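Long-range contacts in initiator protein NS1 (Human bocavirus, PDB 4KW3), which probably recognises viral replication origins and nicks one DNA strand through this N-terminal nuclease domain, initiating rolling-circle replication in concert with the protein's helicase region: residues F20-P25 and H167-A172; P25-K30 and S107-K112; Q44-L49 and C218-S223; D71-A76 and Y242-I247. All coordinates share one frame; numbering follows the deposited sequence.

Contact 1 (F20-P25 and H167-A172); sequences FKFPYP and HTLKKA
Leu169, on helix 160-177, supplies the apolar tip that reaches the turn leaving strand 15-21. From CB, its CG stands anti to the carbonyl carbon and beside the backbone N (chi1 -64°). At CG the chain forks, CD1 continuing anti to CA and CD2 branching off toward residues 22 and 23. This one methyl does the touching: CD2 lies 4.0 Å from Phe22 CZ, and equally 4.0 Å from Pro23 CD, with Pro23 CG as near. Leu169 crosses both partners at about a right angle and comes to the Phe22 ring obliquely. That ring is itself backed by its neighbour, since Pro23 CD sits 3.7 Å above the plane of the Phe22 ring, toward the rim. Pro23 is the centre of an inverse gamma turn, closed by Tyr24 N to Phe22 O at 2.7 Å, consistent with both Phe22 and Pro23 meeting the helix. Beside Leu169, the methyl CG2 of Thr168 packs 3.4 Å from Pro23 O, while Thr168 OG1 bonds back to Asp164 O one helical turn earlier. The domain is of the HUH nuclease type, a central sheet flanked by helices. Here helix 160-177 packs on the turn just beyond strand 15-21, with Tyr138 of helix 134-149 touching Pro23 and Leu34 of helix 31-38 touching Phe22.

Contact 2 (P25-K30 and S107-K112); sequences PQWKEK and SELGEK
Trp27 holds CG between its backbone N and carbonyl carbon, the crowded position (chi1 76°), and this swings the indole out of the loop before helix 31-38 toward the turn that follows strand 101-109. The indole lies edge-on to that turn. Its NE1 donates to Lys112 O over 2.9 Å with an N-H...O angle of 151°, the acceptor near the ring plane and the donor on a carbonyl lone pair. The six-membered ring goes deeper: Trp27 CH2 lies 3.9 Å from Leu109 CB, the two side chains crossing obliquely, and Trp27 CZ2 passes 3.7 Å from Gly110 O.

The turn joins two antiparallel strands, 101-109 and 114-122, of the sheet typical of HUH nucleases; Glu108 on the first, and His115 and His117 on the second, are the predicted ligands of the divalent cation. Trp27 and Lys28 both bond to the turn between these strands. Lys28 CG is anti to the carbonyl carbon, and its atom CG rests 3.3 Å above one face of the Trp27 indole, offset toward the rim. The aliphatic chain then bends at chi3 (73°) and again at chi4, so that Lys28 CD runs 3.4 Å from Glu111 O and the amine turns toward Gly110. Lys28 NZ meets Gly110 O at 3.3 Å, in the carbonyl plane, and bonds also to Ser221 OG.

Contact 3 (Q44-L49 and C218-S223); sequences QSMIQL and CISSYS
Ser220 OG is gripped by two hydrogen bonds: one from Tyr222 N, 3.0 Å away with an N-H...O angle of 166°, and one with Glu31 OE1 of helix 31-38. The first closes an ST turn, with Ser220 OG anti to its own backbone N (chi1 -179°). A type I beta turn overlaps it, with Ser223 N bonded to Ser220 O at 3.0 Å, and Glu31 OE2 takes Ser221 N, so a single carboxylate holds the turn at two points. This loop follows strand 216-217, a few residues beyond the RCR-3 motif with its predicted nucleophile Tyr211.

Helix 43-49 approaches the turn with two side chains. Met46, its CG beside the backbone N and its chain bent at chi2 and chi3, curls so that only the terminal methyl arrives: Met46 CE lies 3.5 Å from Ile219 O and 3.7 Å from Ser220 CB. Leu49, with CG anti to the backbone N (chi1 -171°), sends CD2 between two partners. Leu49 CD2 is 3.9 Å from Ile219 CD1, the side chains crossing at about a right angle, and 3.7 Å from Ser223 OG. The helix brings methyl groups, which meet a methyl, a carbonyl oxygen, a methylene and a hydroxyl of the loop in van der Waals contact. The turn's bonds run within it and to Glu31, suggesting that helix 43-49 adds apolar contact, not polar bonding.

Contact 4 (D71-A76 and Y242-I247); sequences DRHFGA and YSHTLI
At the start of helix 74-94 this HUH-type domain packs a helix against the central sheet, joining His73, at the N-cap position, and the first helical turn to strand 241-247. Hydrogen bonding is centred on His73, whose CG takes the crowded position between backbone N and carbonyl carbon (chi1 64°) and so aims NE2 at Ser243. His73 NE2 and Ser243 OG are 2.9 Å apart, near the imidazole plane, and either could be the donor; a weak bond also runs from His73 NE2 to Ser243 O at 3.2 Å. The same hydroxyl rests 3.3 Å (Ser243 OG to Gly75 CA) from a residue with no side chain in its way. Gly75 O, in turn, bonds to Ser107 OG of the neighbouring strand, one step from Glu108, a predicted metal ligand.

Apolar contact is carried by Ala76, whose methyl touches two rings. Ala76 CB lies 3.6 Å from the centroid of the His244 ring, 16° off the normal, a CH-pi contact over its face. It also sits 3.6 Å above the plane of the His73 ring, the atom Ala76 CB being offset toward the rim. The imidazoles themselves meet obliquely.

Charge enters from Asp71, which might help polarise the imidazole of His244. Its carboxylate is turned 74° to that ring, and Asp71 OD1 reaches the ring edge at His244 CE1, 3.4 Å away.

How the contacts relate
Contacts 1 and 2 share Pro25 and lie with centres 13 Å apart, contact 2 nested inside the loop closed by contact 1; in every other pairing the segments alternate along the chain. Contacts 1, 2 and 4 reach the same sheet, contacts 2 and 4 through adjacent strands 101-109 and 241-247, where Ser107 O meets Ser243 N at 2.8 Å. Contact 3 lies 13 Å from both contacts 2 and 4, centre to centre, and touches each, but is 22 Å from contact 1. Together they bring helices and loops from early and late in the sequence onto or near the sheet whose strands 101-109 and 114-122 carry the predicted metal ligands.

Contact 1 (F20-P25 and H167-A172)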
# COMPACT_ATOMS: atom_id res chain seq x y z
N PHE A 20 -5.15 5.06 3.42
CA PHE A 20 -4.85 6.16 2.52
C PHE A 20 -5.52 5.88 1.18
O PHE A 20 -5.37 4.80 0.65
CB PHE A 20 -3.34 6.29 2.33
CG PHE A 20 -2.95 7.11 1.13
CD1 PHE A 20 -2.90 8.50 1.22
CD2 PHE A 20 -2.66 6.51 -0.09
CE1 PHE A 20 -2.56 9.26 0.12
CE2 PHE A 20 -2.32 7.27 -1.19
CZ PHE A 20 -2.26 8.65 -1.09
N LYS A 21 -6.27 6.85 0.66
CA LYS A 21 -6.87 6.77 -0.68
C LYS A 21 -6.11 7.68 -1.64
O LYS A 21 -5.99 8.87 -1.37
CB LYS A 21 -8.32 7.24 -0.64
CG LYS A 21 -9.38 6.17 -0.68
CD LYS A 21 -10.74 6.76 -1.08
CE LYS A 21 -11.39 7.57 0.06
NZ LYS A 21 -12.45 6.82 0.81
N PHE A 22 -5.60 7.15 -2.74
CA PHE A 22 -4.97 8.01 -3.74
C PHE A 22 -5.99 9.03 -4.31
O PHE A 22 -7.01 8.66 -4.90
CB PHE A 22 -4.35 7.16 -4.86
CG PHE A 22 -3.40 7.92 -5.72
CD1 PHE A 22 -3.86 8.66 -6.79
CD2 PHE A 22 -2.05 7.92 -5.44
CE1 PHE A 22 -2.97 9.37 -7.58
CE2 PHE A 22 -1.16 8.63 -6.23
CZ PHE A 22 -1.63 9.36 -7.29
N PRO A 23 -5.74 10.33 -4.13
CA PRO A 23 -6.82 11.27 -4.44
C PRO A 23 -7.00 11.60 -5.93
O PRO A 23 -6.96 12.77 -6.32
CB PRO A 23 -6.41 12.53 -3.65
CG PRO A 23 -4.90 12.40 -3.42
CD PRO A 23 -4.47 11.00 -3.80
N TYR A 24 -7.21 10.57 -6.74
CA TYR A 24 -7.49 10.73 -8.18
C TYR A 24 -8.57 9.75 -8.63
O TYR A 24 -8.31 8.58 -8.89
CB TYR A 24 -6.22 10.52 -9.01
CG TYR A 24 -6.36 10.78 -10.49
CD1 TYR A 24 -6.58 12.07 -10.98
CD2 TYR A 24 -6.23 9.76 -11.41
CE1 TYR A 24 -6.70 12.31 -12.34
CE2 TYR A 24 -6.34 9.99 -12.77
CZ TYR A 24 -6.58 11.26 -13.23
OH TYR A 24 -6.69 11.47 -14.59
N PRO A 25 -9.81 10.24 -8.73
CA PRO A 25 -10.97 9.39 -9.01
C PRO A 25 -10.88 8.64 -10.34
O PRO A 25 -11.38 7.52 -10.43
CB PRO A 25 -12.13 10.39 -9.02
CG PRO A 25 -11.64 11.54 -8.16
CD PRO A 25 -10.18 11.64 -8.46
N HIS A 167 -0.89 18.40 -10.09
CA HIS A 167 -1.38 19.60 -9.44
C HIS A 167 -2.52 19.26 -8.47
O HIS A 167 -2.69 19.92 -7.45
CB HIS A 167 -1.78 20.66 -10.46
CG HIS A 167 -0.61 21.21 -11.22
ND1 HIS A 167 0.44 21.86 -10.60
CD2 HIS A 167 -0.32 21.20 -12.54
CE1 HIS A 167 1.33 22.22 -11.50
NE2 HIS A 167 0.89 21.84 -12.69
N THR A 168 -3.25 18.19 -8.79
CA THR A 168 -4.24 17.63 -7.87
C THR A 168 -3.58 17.20 -6.54
O THR A 168 -4.08 17.49 -5.45
CB THR A 168 -4.96 16.44 -8.50
OG1 THR A 168 -5.66 16.86 -9.68
CG2 THR A 168 -5.93 15.82 -7.52
N LEU A 169 -2.45 16.52 -6.64
CA LEU A 169 -1.67 16.13 -5.48
C LEU A 169 -1.17 17.33 -4.67
O LEU A 169 -1.22 17.32 -3.44
CB LEU A 169 -0.49 15.25 -5.92
CG LEU A 169 -0.86 13.91 -6.57
CD1 LEU A 169 0.36 13.26 -7.16
CD2 LEU A 169 -1.52 12.99 -5.57
N LYS A 170 -0.65 18.34 -5.36
CA LYS A 170 -0.10 19.51 -4.69
C LYS A 170 -1.18 20.30 -3.96
O LYS A 170 -0.94 20.86 -2.89
CB LYS A 170 0.67 20.42 -5.67
CG LYS A 170 2.01 19.83 -6.17
CD LYS A 170 2.86 20.86 -6.90
CE LYS A 170 3.66 21.77 -5.96
NZ LYS A 170 4.76 21.00 -5.28
N LYS A 171 -2.37 20.34 -4.53
CA LYS A 171 -3.49 21.04 -3.91
C LYS A 171 -3.91 20.28 -2.66
O LYS A 171 -4.13 20.88 -1.59
CB LYS A 171 -4.64 21.16 -4.91
CG LYS A 171 -5.90 21.76 -4.34
CD LYS A 171 -6.92 21.98 -5.45
CE LYS A 171 -8.30 22.32 -4.88
NZ LYS A 171 -9.01 21.10 -4.40
N ALA A 172 -4.02 18.96 -2.79
CA ALA A 172 -4.34 18.09 -1.67
C ALA A 172 -3.33 18.27 -0.55
O ALA A 172 -3.68 18.27 0.64
CB ALA A 172 -4.37 16.63 -2.12

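Contact 2 (P25-K30 and S107-K112)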
# COMPACT_ATOMS: atom_id res chain seq x y z
N PRO A 25 -9.81 10.24 -8.73
CA PRO A 25 -10.97 9.39 -9.01
C PRO A 25 -10.88 8.64 -10.34
O PRO A 25 -11.38 7.52 -10.43
CB PRO A 25 -12.13 10.39 -9.02
CG PRO A 25 -11.64 11.54 -8.16
CD PRO A 25 -10.18 11.64 -8.46
N GLN A 26 -10.25 9.23 -11.35
CA GLN A 26 -10.14 8.62 -12.68
C GLN A 26 -8.97 7.64 -12.82
O GLN A 26 -8.61 7.29 -13.94
CB GLN A 26 -10.02 9.70 -13.77
CG GLN A 26 -11.16 10.71 -13.83
CD GLN A 26 -11.08 11.79 -12.75
OE1 GLN A 26 -10.09 11.89 -12.01
NE2 GLN A 26 -12.12 12.60 -12.65
N TRP A 27 -8.38 7.22 -11.71
CA TRP A 27 -7.19 6.35 -11.75
C TRP A 27 -7.37 5.00 -12.48
O TRP A 27 -6.45 4.56 -13.16
CB TRP A 27 -6.63 6.12 -10.33
CG TRP A 27 -7.44 5.15 -9.55
CD1 TRP A 27 -8.54 5.42 -8.79
CD2 TRP A 27 -7.23 3.73 -9.47
NE1 TRP A 27 -9.04 4.24 -8.24
CE2 TRP A 27 -8.24 3.20 -8.64
CE3 TRP A 27 -6.29 2.87 -10.03
CZ2 TRP A 27 -8.33 1.84 -8.35
CZ3 TRP A 27 -6.38 1.52 -9.73
CH2 TRP A 27 -7.40 1.02 -8.90
N LYS A 28 -8.52 4.32 -12.35
CA LYS A 28 -8.71 3.08 -13.13
C LYS A 28 -8.78 3.39 -14.63
O LYS A 28 -8.11 2.76 -15.45
CB LYS A 28 -9.95 2.29 -12.71
CG LYS A 28 -10.04 1.98 -11.24
CD LYS A 28 -11.21 1.07 -10.92
CE LYS A 28 -10.97 -0.36 -11.38
NZ LYS A 28 -9.77 -1.01 -10.73
N GLU A 29 -9.59 4.37 -14.99
CA GLU A 29 -9.82 4.73 -16.38
C GLU A 29 -8.54 5.19 -17.06
O GLU A 29 -8.38 5.00 -18.25
CB GLU A 29 -10.86 5.84 -16.44
CG GLU A 29 -12.19 5.43 -15.84
CD GLU A 29 -13.16 6.59 -15.73
OE1 GLU A 29 -12.70 7.76 -15.81
OE2 GLU A 29 -14.37 6.35 -15.58
N LYS A 30 -7.64 5.79 -16.30
CA LYS A 30 -6.45 6.42 -16.86
C LYS A 30 -5.17 5.96 -16.16
O LYS A 30 -4.28 6.77 -15.87
CB LYS A 30 -6.58 7.94 -16.78
CG LYS A 30 -7.77 8.48 -17.57
CD LYS A 30 -7.84 9.99 -17.51
CE LYS A 30 -8.69 10.54 -18.65
NZ LYS A 30 -8.12 10.14 -19.97
N SER A 107 -0.50 -1.91 -0.41
CA SER A 107 -1.26 -1.22 -1.45
C SER A 107 -2.24 -2.18 -2.14
O SER A 107 -1.98 -3.36 -2.26
CB SER A 107 -0.31 -0.60 -2.47
OG SER A 107 0.59 -1.58 -2.97
N GLU A 108 -3.38 -1.65 -2.58
CA GLU A 108 -4.42 -2.47 -3.18
C GLU A 108 -5.13 -1.70 -4.28
O GLU A 108 -5.54 -0.57 -4.08
CB GLU A 108 -5.42 -2.93 -2.13
CG GLU A 108 -6.79 -3.37 -2.67
CD GLU A 108 -7.75 -3.84 -1.57
OE1 GLU A 108 -7.32 -3.92 -0.40
OE2 GLU A 108 -8.94 -4.11 -1.86
N LEU A 109 -5.28 -2.33 -5.44
CA LEU A 109 -6.07 -1.77 -6.51
C LEU A 109 -7.49 -2.22 -6.27
O LEU A 109 -7.88 -3.31 -6.70
CB LEU A 109 -5.59 -2.32 -7.85
CG LEU A 109 -4.35 -1.65 -8.45
CD1 LEU A 109 -3.17 -1.59 -7.52
CD2 LEU A 109 -3.96 -2.38 -9.68
N GLY A 110 -8.29 -1.38 -5.62
CA GLY A 110 -9.64 -1.77 -5.26
C GLY A 110 -10.64 -1.69 -6.40
O GLY A 110 -10.34 -1.19 -7.49
N GLU A 111 -11.85 -2.16 -6.14
CA GLU A 111 -12.94 -2.08 -7.10
C GLU A 111 -13.14 -0.60 -7.44
O GLU A 111 -13.27 -0.23 -8.61
CB GLU A 111 -14.21 -2.67 -6.49
CG GLU A 111 -15.45 -2.50 -7.33
CD GLU A 111 -15.43 -3.36 -8.58
OE1 GLU A 111 -14.71 -4.38 -8.58
OE2 GLU A 111 -16.15 -3.03 -9.55
N LYS A 112 -13.09 0.24 -6.40
CA LYS A 112 -13.30 1.67 -6.55
C LYS A 112 -12.00 2.43 -6.28
O LYS A 112 -11.56 3.25 -7.10
CB LYS A 112 -14.42 2.15 -5.61
CG LYS A 112 -14.52 3.67 -5.45
CD LYS A 112 -15.54 4.06 -4.37
CE LYS A 112 -15.36 5.50 -3.86
NZ LYS A 112 -15.40 5.61 -2.35

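Contact 3 (Q44-L49 and C218-S223)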
# COMPACT_ATOMS: atom_id res chain seq x y z
N GLN A 44 5.86 0.07 -20.69
CA GLN A 44 5.73 -0.91 -21.76
C GLN A 44 5.44 -2.29 -21.20
O GLN A 44 4.58 -3.01 -21.71
CB GLN A 44 7.00 -0.97 -22.60
CG GLN A 44 6.80 -1.74 -23.87
CD GLN A 44 5.66 -1.19 -24.71
OE1 GLN A 44 4.89 -1.95 -25.30
NE2 GLN A 44 5.53 0.14 -24.75
N SER A 45 6.15 -2.66 -20.13
CA SER A 45 5.90 -3.92 -19.46
C SER A 45 4.42 -4.05 -19.05
O SER A 45 3.82 -5.11 -19.27
CB SER A 45 6.79 -4.04 -18.23
OG SER A 45 8.13 -4.30 -18.59
N MET A 46 3.83 -2.98 -18.51
CA MET A 46 2.41 -2.99 -18.12
C MET A 46 1.50 -3.28 -19.30
O MET A 46 0.54 -4.05 -19.17
CB MET A 46 1.99 -1.65 -17.50
CG MET A 46 2.73 -1.26 -16.22
SD MET A 46 2.74 -2.56 -14.97
CE MET A 46 1.09 -2.41 -14.30
N ILE A 47 1.80 -2.70 -20.45
CA ILE A 47 0.98 -2.95 -21.64
C ILE A 47 1.04 -4.40 -22.10
O ILE A 47 0.01 -5.02 -22.37
CB ILE A 47 1.40 -2.02 -22.80
CG1 ILE A 47 1.13 -0.57 -22.40
CG2 ILE A 47 0.62 -2.37 -24.06
CD1 ILE A 47 1.50 0.43 -23.43
N GLN A 48 2.25 -4.94 -22.16
CA GLN A 48 2.46 -6.32 -22.58
C GLN A 48 1.73 -7.28 -21.65
O GLN A 48 1.21 -8.31 -22.09
CB GLN A 48 3.96 -6.63 -22.56
CG GLN A 48 4.41 -7.53 -23.67
CD GLN A 48 5.91 -7.50 -23.81
OE1 GLN A 48 6.56 -6.53 -23.39
NE2 GLN A 48 6.47 -8.55 -24.40
N LEU A 49 1.67 -6.92 -20.38
CA LEU A 49 1.03 -7.74 -19.36
C LEU A 49 -0.45 -8.00 -19.67
O LEU A 49 -0.96 -9.08 -19.32
CB LEU A 49 1.17 -7.10 -17.98
CG LEU A 49 0.72 -8.01 -16.84
CD1 LEU A 49 1.66 -9.18 -16.73
CD2 LEU A 49 0.62 -7.26 -15.55
N CYS A 218 -2.97 -8.57 -7.67
CA CYS A 218 -3.27 -7.97 -8.95
C CYS A 218 -2.56 -6.62 -9.07
O CYS A 218 -2.79 -5.72 -8.27
CB CYS A 218 -4.77 -7.78 -9.10
SG CYS A 218 -5.18 -7.04 -10.64
N ILE A 219 -1.65 -6.48 -10.04
CA ILE A 219 -0.85 -5.25 -10.16
C ILE A 219 -1.36 -4.21 -11.17
O ILE A 219 -0.74 -3.17 -11.36
CB ILE A 219 0.64 -5.53 -10.44
CG1 ILE A 219 0.81 -6.23 -11.79
CG2 ILE A 219 1.27 -6.34 -9.31
CD1 ILE A 219 2.24 -6.55 -12.09
N SER A 220 -2.49 -4.49 -11.81
CA SER A 220 -3.10 -3.55 -12.73
C SER A 220 -4.60 -3.74 -12.89
O SER A 220 -5.10 -4.86 -12.89
CB SER A 220 -2.45 -3.62 -14.11
OG SER A 220 -3.06 -2.66 -14.95
N SER A 221 -5.31 -2.64 -13.05
CA SER A 221 -6.72 -2.66 -13.40
C SER A 221 -6.93 -3.41 -14.72
O SER A 221 -8.02 -3.93 -14.96
CB SER A 221 -7.25 -1.24 -13.55
OG SER A 221 -7.13 -0.52 -12.34
N TYR A 222 -5.90 -3.46 -15.55
CA TYR A 222 -6.00 -4.08 -16.87
C TYR A 222 -5.38 -5.47 -16.87
O TYR A 222 -5.04 -6.01 -17.91
CB TYR A 222 -5.36 -3.21 -17.95
CG TYR A 222 -5.75 -1.76 -17.85
CD1 TYR A 222 -7.08 -1.39 -17.68
CD2 TYR A 222 -4.80 -0.76 -17.90
CE1 TYR A 222 -7.44 -0.05 -17.57
CE2 TYR A 222 -5.15 0.57 -17.80
CZ TYR A 222 -6.47 0.92 -17.63
OH TYR A 222 -6.81 2.25 -17.52
N SER A 223 -5.25 -6.03 -15.68
CA SER A 223 -4.75 -7.39 -15.56
C SER A 223 -5.68 -8.17 -14.62
O SER A 223 -6.67 -7.62 -14.13
CB SER A 223 -3.32 -7.38 -15.04
OG SER A 223 -2.73 -8.66 -15.11

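Contact 4 (D71-A76 and Y242-I247)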
# COMPACT_ATOMS: atom_id res chain seq x y z
N ASP A 71 9.57 -5.33 -7.93
CA ASP A 71 9.44 -4.26 -6.91
C ASP A 71 9.24 -2.87 -7.51
O ASP A 71 9.42 -1.87 -6.84
CB ASP A 71 10.65 -4.25 -5.97
CG ASP A 71 10.71 -5.48 -5.07
OD1 ASP A 71 9.67 -6.15 -4.86
OD2 ASP A 71 11.82 -5.81 -4.61
N ARG A 72 8.87 -2.83 -8.79
CA ARG A 72 8.94 -1.61 -9.58
C ARG A 72 7.58 -1.14 -10.10
O ARG A 72 7.49 -0.04 -10.63
CB ARG A 72 9.86 -1.82 -10.79
CG ARG A 72 11.27 -2.31 -10.51
CD ARG A 72 11.96 -2.80 -11.81
NE ARG A 72 11.80 -1.86 -12.93
CZ ARG A 72 11.29 -2.17 -14.13
NH1 ARG A 72 10.88 -3.41 -14.39
NH2 ARG A 72 11.19 -1.24 -15.07
N HIS A 73 6.56 -1.99 -10.04
CA HIS A 73 5.28 -1.56 -10.60
C HIS A 73 4.66 -0.49 -9.71
O HIS A 73 5.04 -0.36 -8.54
CB HIS A 73 4.32 -2.73 -10.79
CG HIS A 73 3.91 -3.37 -9.50
ND1 HIS A 73 4.63 -4.40 -8.92
CD2 HIS A 73 2.86 -3.13 -8.68
CE1 HIS A 73 4.03 -4.77 -7.81
NE2 HIS A 73 2.96 -4.01 -7.63
N PHE A 74 3.72 0.27 -10.25
CA PHE A 74 3.31 1.51 -9.61
C PHE A 74 2.74 1.29 -8.22
O PHE A 74 3.02 2.07 -7.30
CB PHE A 74 2.35 2.33 -10.49
CG PHE A 74 0.94 1.79 -10.54
CD1 PHE A 74 0.63 0.71 -11.35
CD2 PHE A 74 -0.08 2.40 -9.81
CE1 PHE A 74 -0.68 0.23 -11.43
CE2 PHE A 74 -1.39 1.91 -9.86
CZ PHE A 74 -1.69 0.83 -10.67
N GLY A 75 2.01 0.20 -8.04
CA GLY A 75 1.48 -0.15 -6.74
C GLY A 75 2.59 -0.42 -5.74
O GLY A 75 2.47 -0.07 -4.57
N ALA A 76 3.67 -1.04 -6.20
CA ALA A 76 4.78 -1.28 -5.31
C ALA A 76 5.45 0.04 -4.90
O ALA A 76 5.81 0.23 -3.74
CB ALA A 76 5.79 -2.25 -5.93
N TYR A 242 -4.30 -7.60 -3.53
CA TYR A 242 -3.27 -6.68 -3.06
C TYR A 242 -2.32 -6.46 -4.22
O TYR A 242 -2.21 -7.30 -5.12
CB TYR A 242 -2.49 -7.23 -1.86
CG TYR A 242 -1.47 -8.26 -2.25
CD1 TYR A 242 -1.85 -9.58 -2.49
CD2 TYR A 242 -0.13 -7.91 -2.44
CE1 TYR A 242 -0.93 -10.52 -2.87
CE2 TYR A 242 0.80 -8.87 -2.84
CZ TYR A 242 0.38 -10.17 -3.05
OH TYR A 242 1.28 -11.13 -3.44
N SER A 243 -1.57 -5.36 -4.15
CA SER A 243 -0.57 -5.06 -5.16
C SER A 243 0.83 -5.34 -4.65
O SER A 243 1.65 -5.93 -5.36
CB SER A 243 -0.69 -3.59 -5.59
OG SER A 243 0.41 -3.25 -6.39
N HIS A 244 1.11 -4.90 -3.42
CA HIS A 244 2.45 -4.98 -2.84
C HIS A 244 2.41 -4.83 -1.34
O HIS A 244 1.61 -4.08 -0.80
CB HIS A 244 3.33 -3.88 -3.41
CG HIS A 244 4.79 -4.09 -3.16
ND1 HIS A 244 5.52 -5.07 -3.80
CD2 HIS A 244 5.66 -3.45 -2.34
CE1 HIS A 244 6.77 -5.03 -3.38
NE2 HIS A 244 6.88 -4.05 -2.50
N THR A 245 3.28 -5.55 -0.65
CA THR A 245 3.26 -5.59 0.81
C THR A 245 4.64 -5.36 1.40
O THR A 245 5.59 -6.05 1.04
CB THR A 245 2.69 -6.94 1.27
OG1 THR A 245 1.38 -7.04 0.76
CG2 THR A 245 2.60 -7.02 2.78
N LEU A 246 4.74 -4.38 2.28
CA LEU A 246 6.00 -4.10 2.97
C LEU A 246 5.89 -4.39 4.46
O LEU A 246 4.98 -3.91 5.13
CB LEU A 246 6.44 -2.66 2.75
CG LEU A 246 6.96 -2.35 1.35
CD1 LEU A 246 7.19 -0.86 1.17
CD2 LEU A 246 8.25 -3.14 1.10
N ILE A 247 6.79 -5.24 4.95
CA ILE A 247 6.87 -5.50 6.38
C ILE A 247 8.19 -4.91 6.90
O ILE A 247 9.27 -5.40 6.57
CB ILE A 247 6.79 -6.99 6.70
CG1 ILE A 247 5.58 -7.61 5.99
CG2 ILE A 247 6.71 -7.23 8.21
CD1 ILE A 247 5.52 -9.10 6.07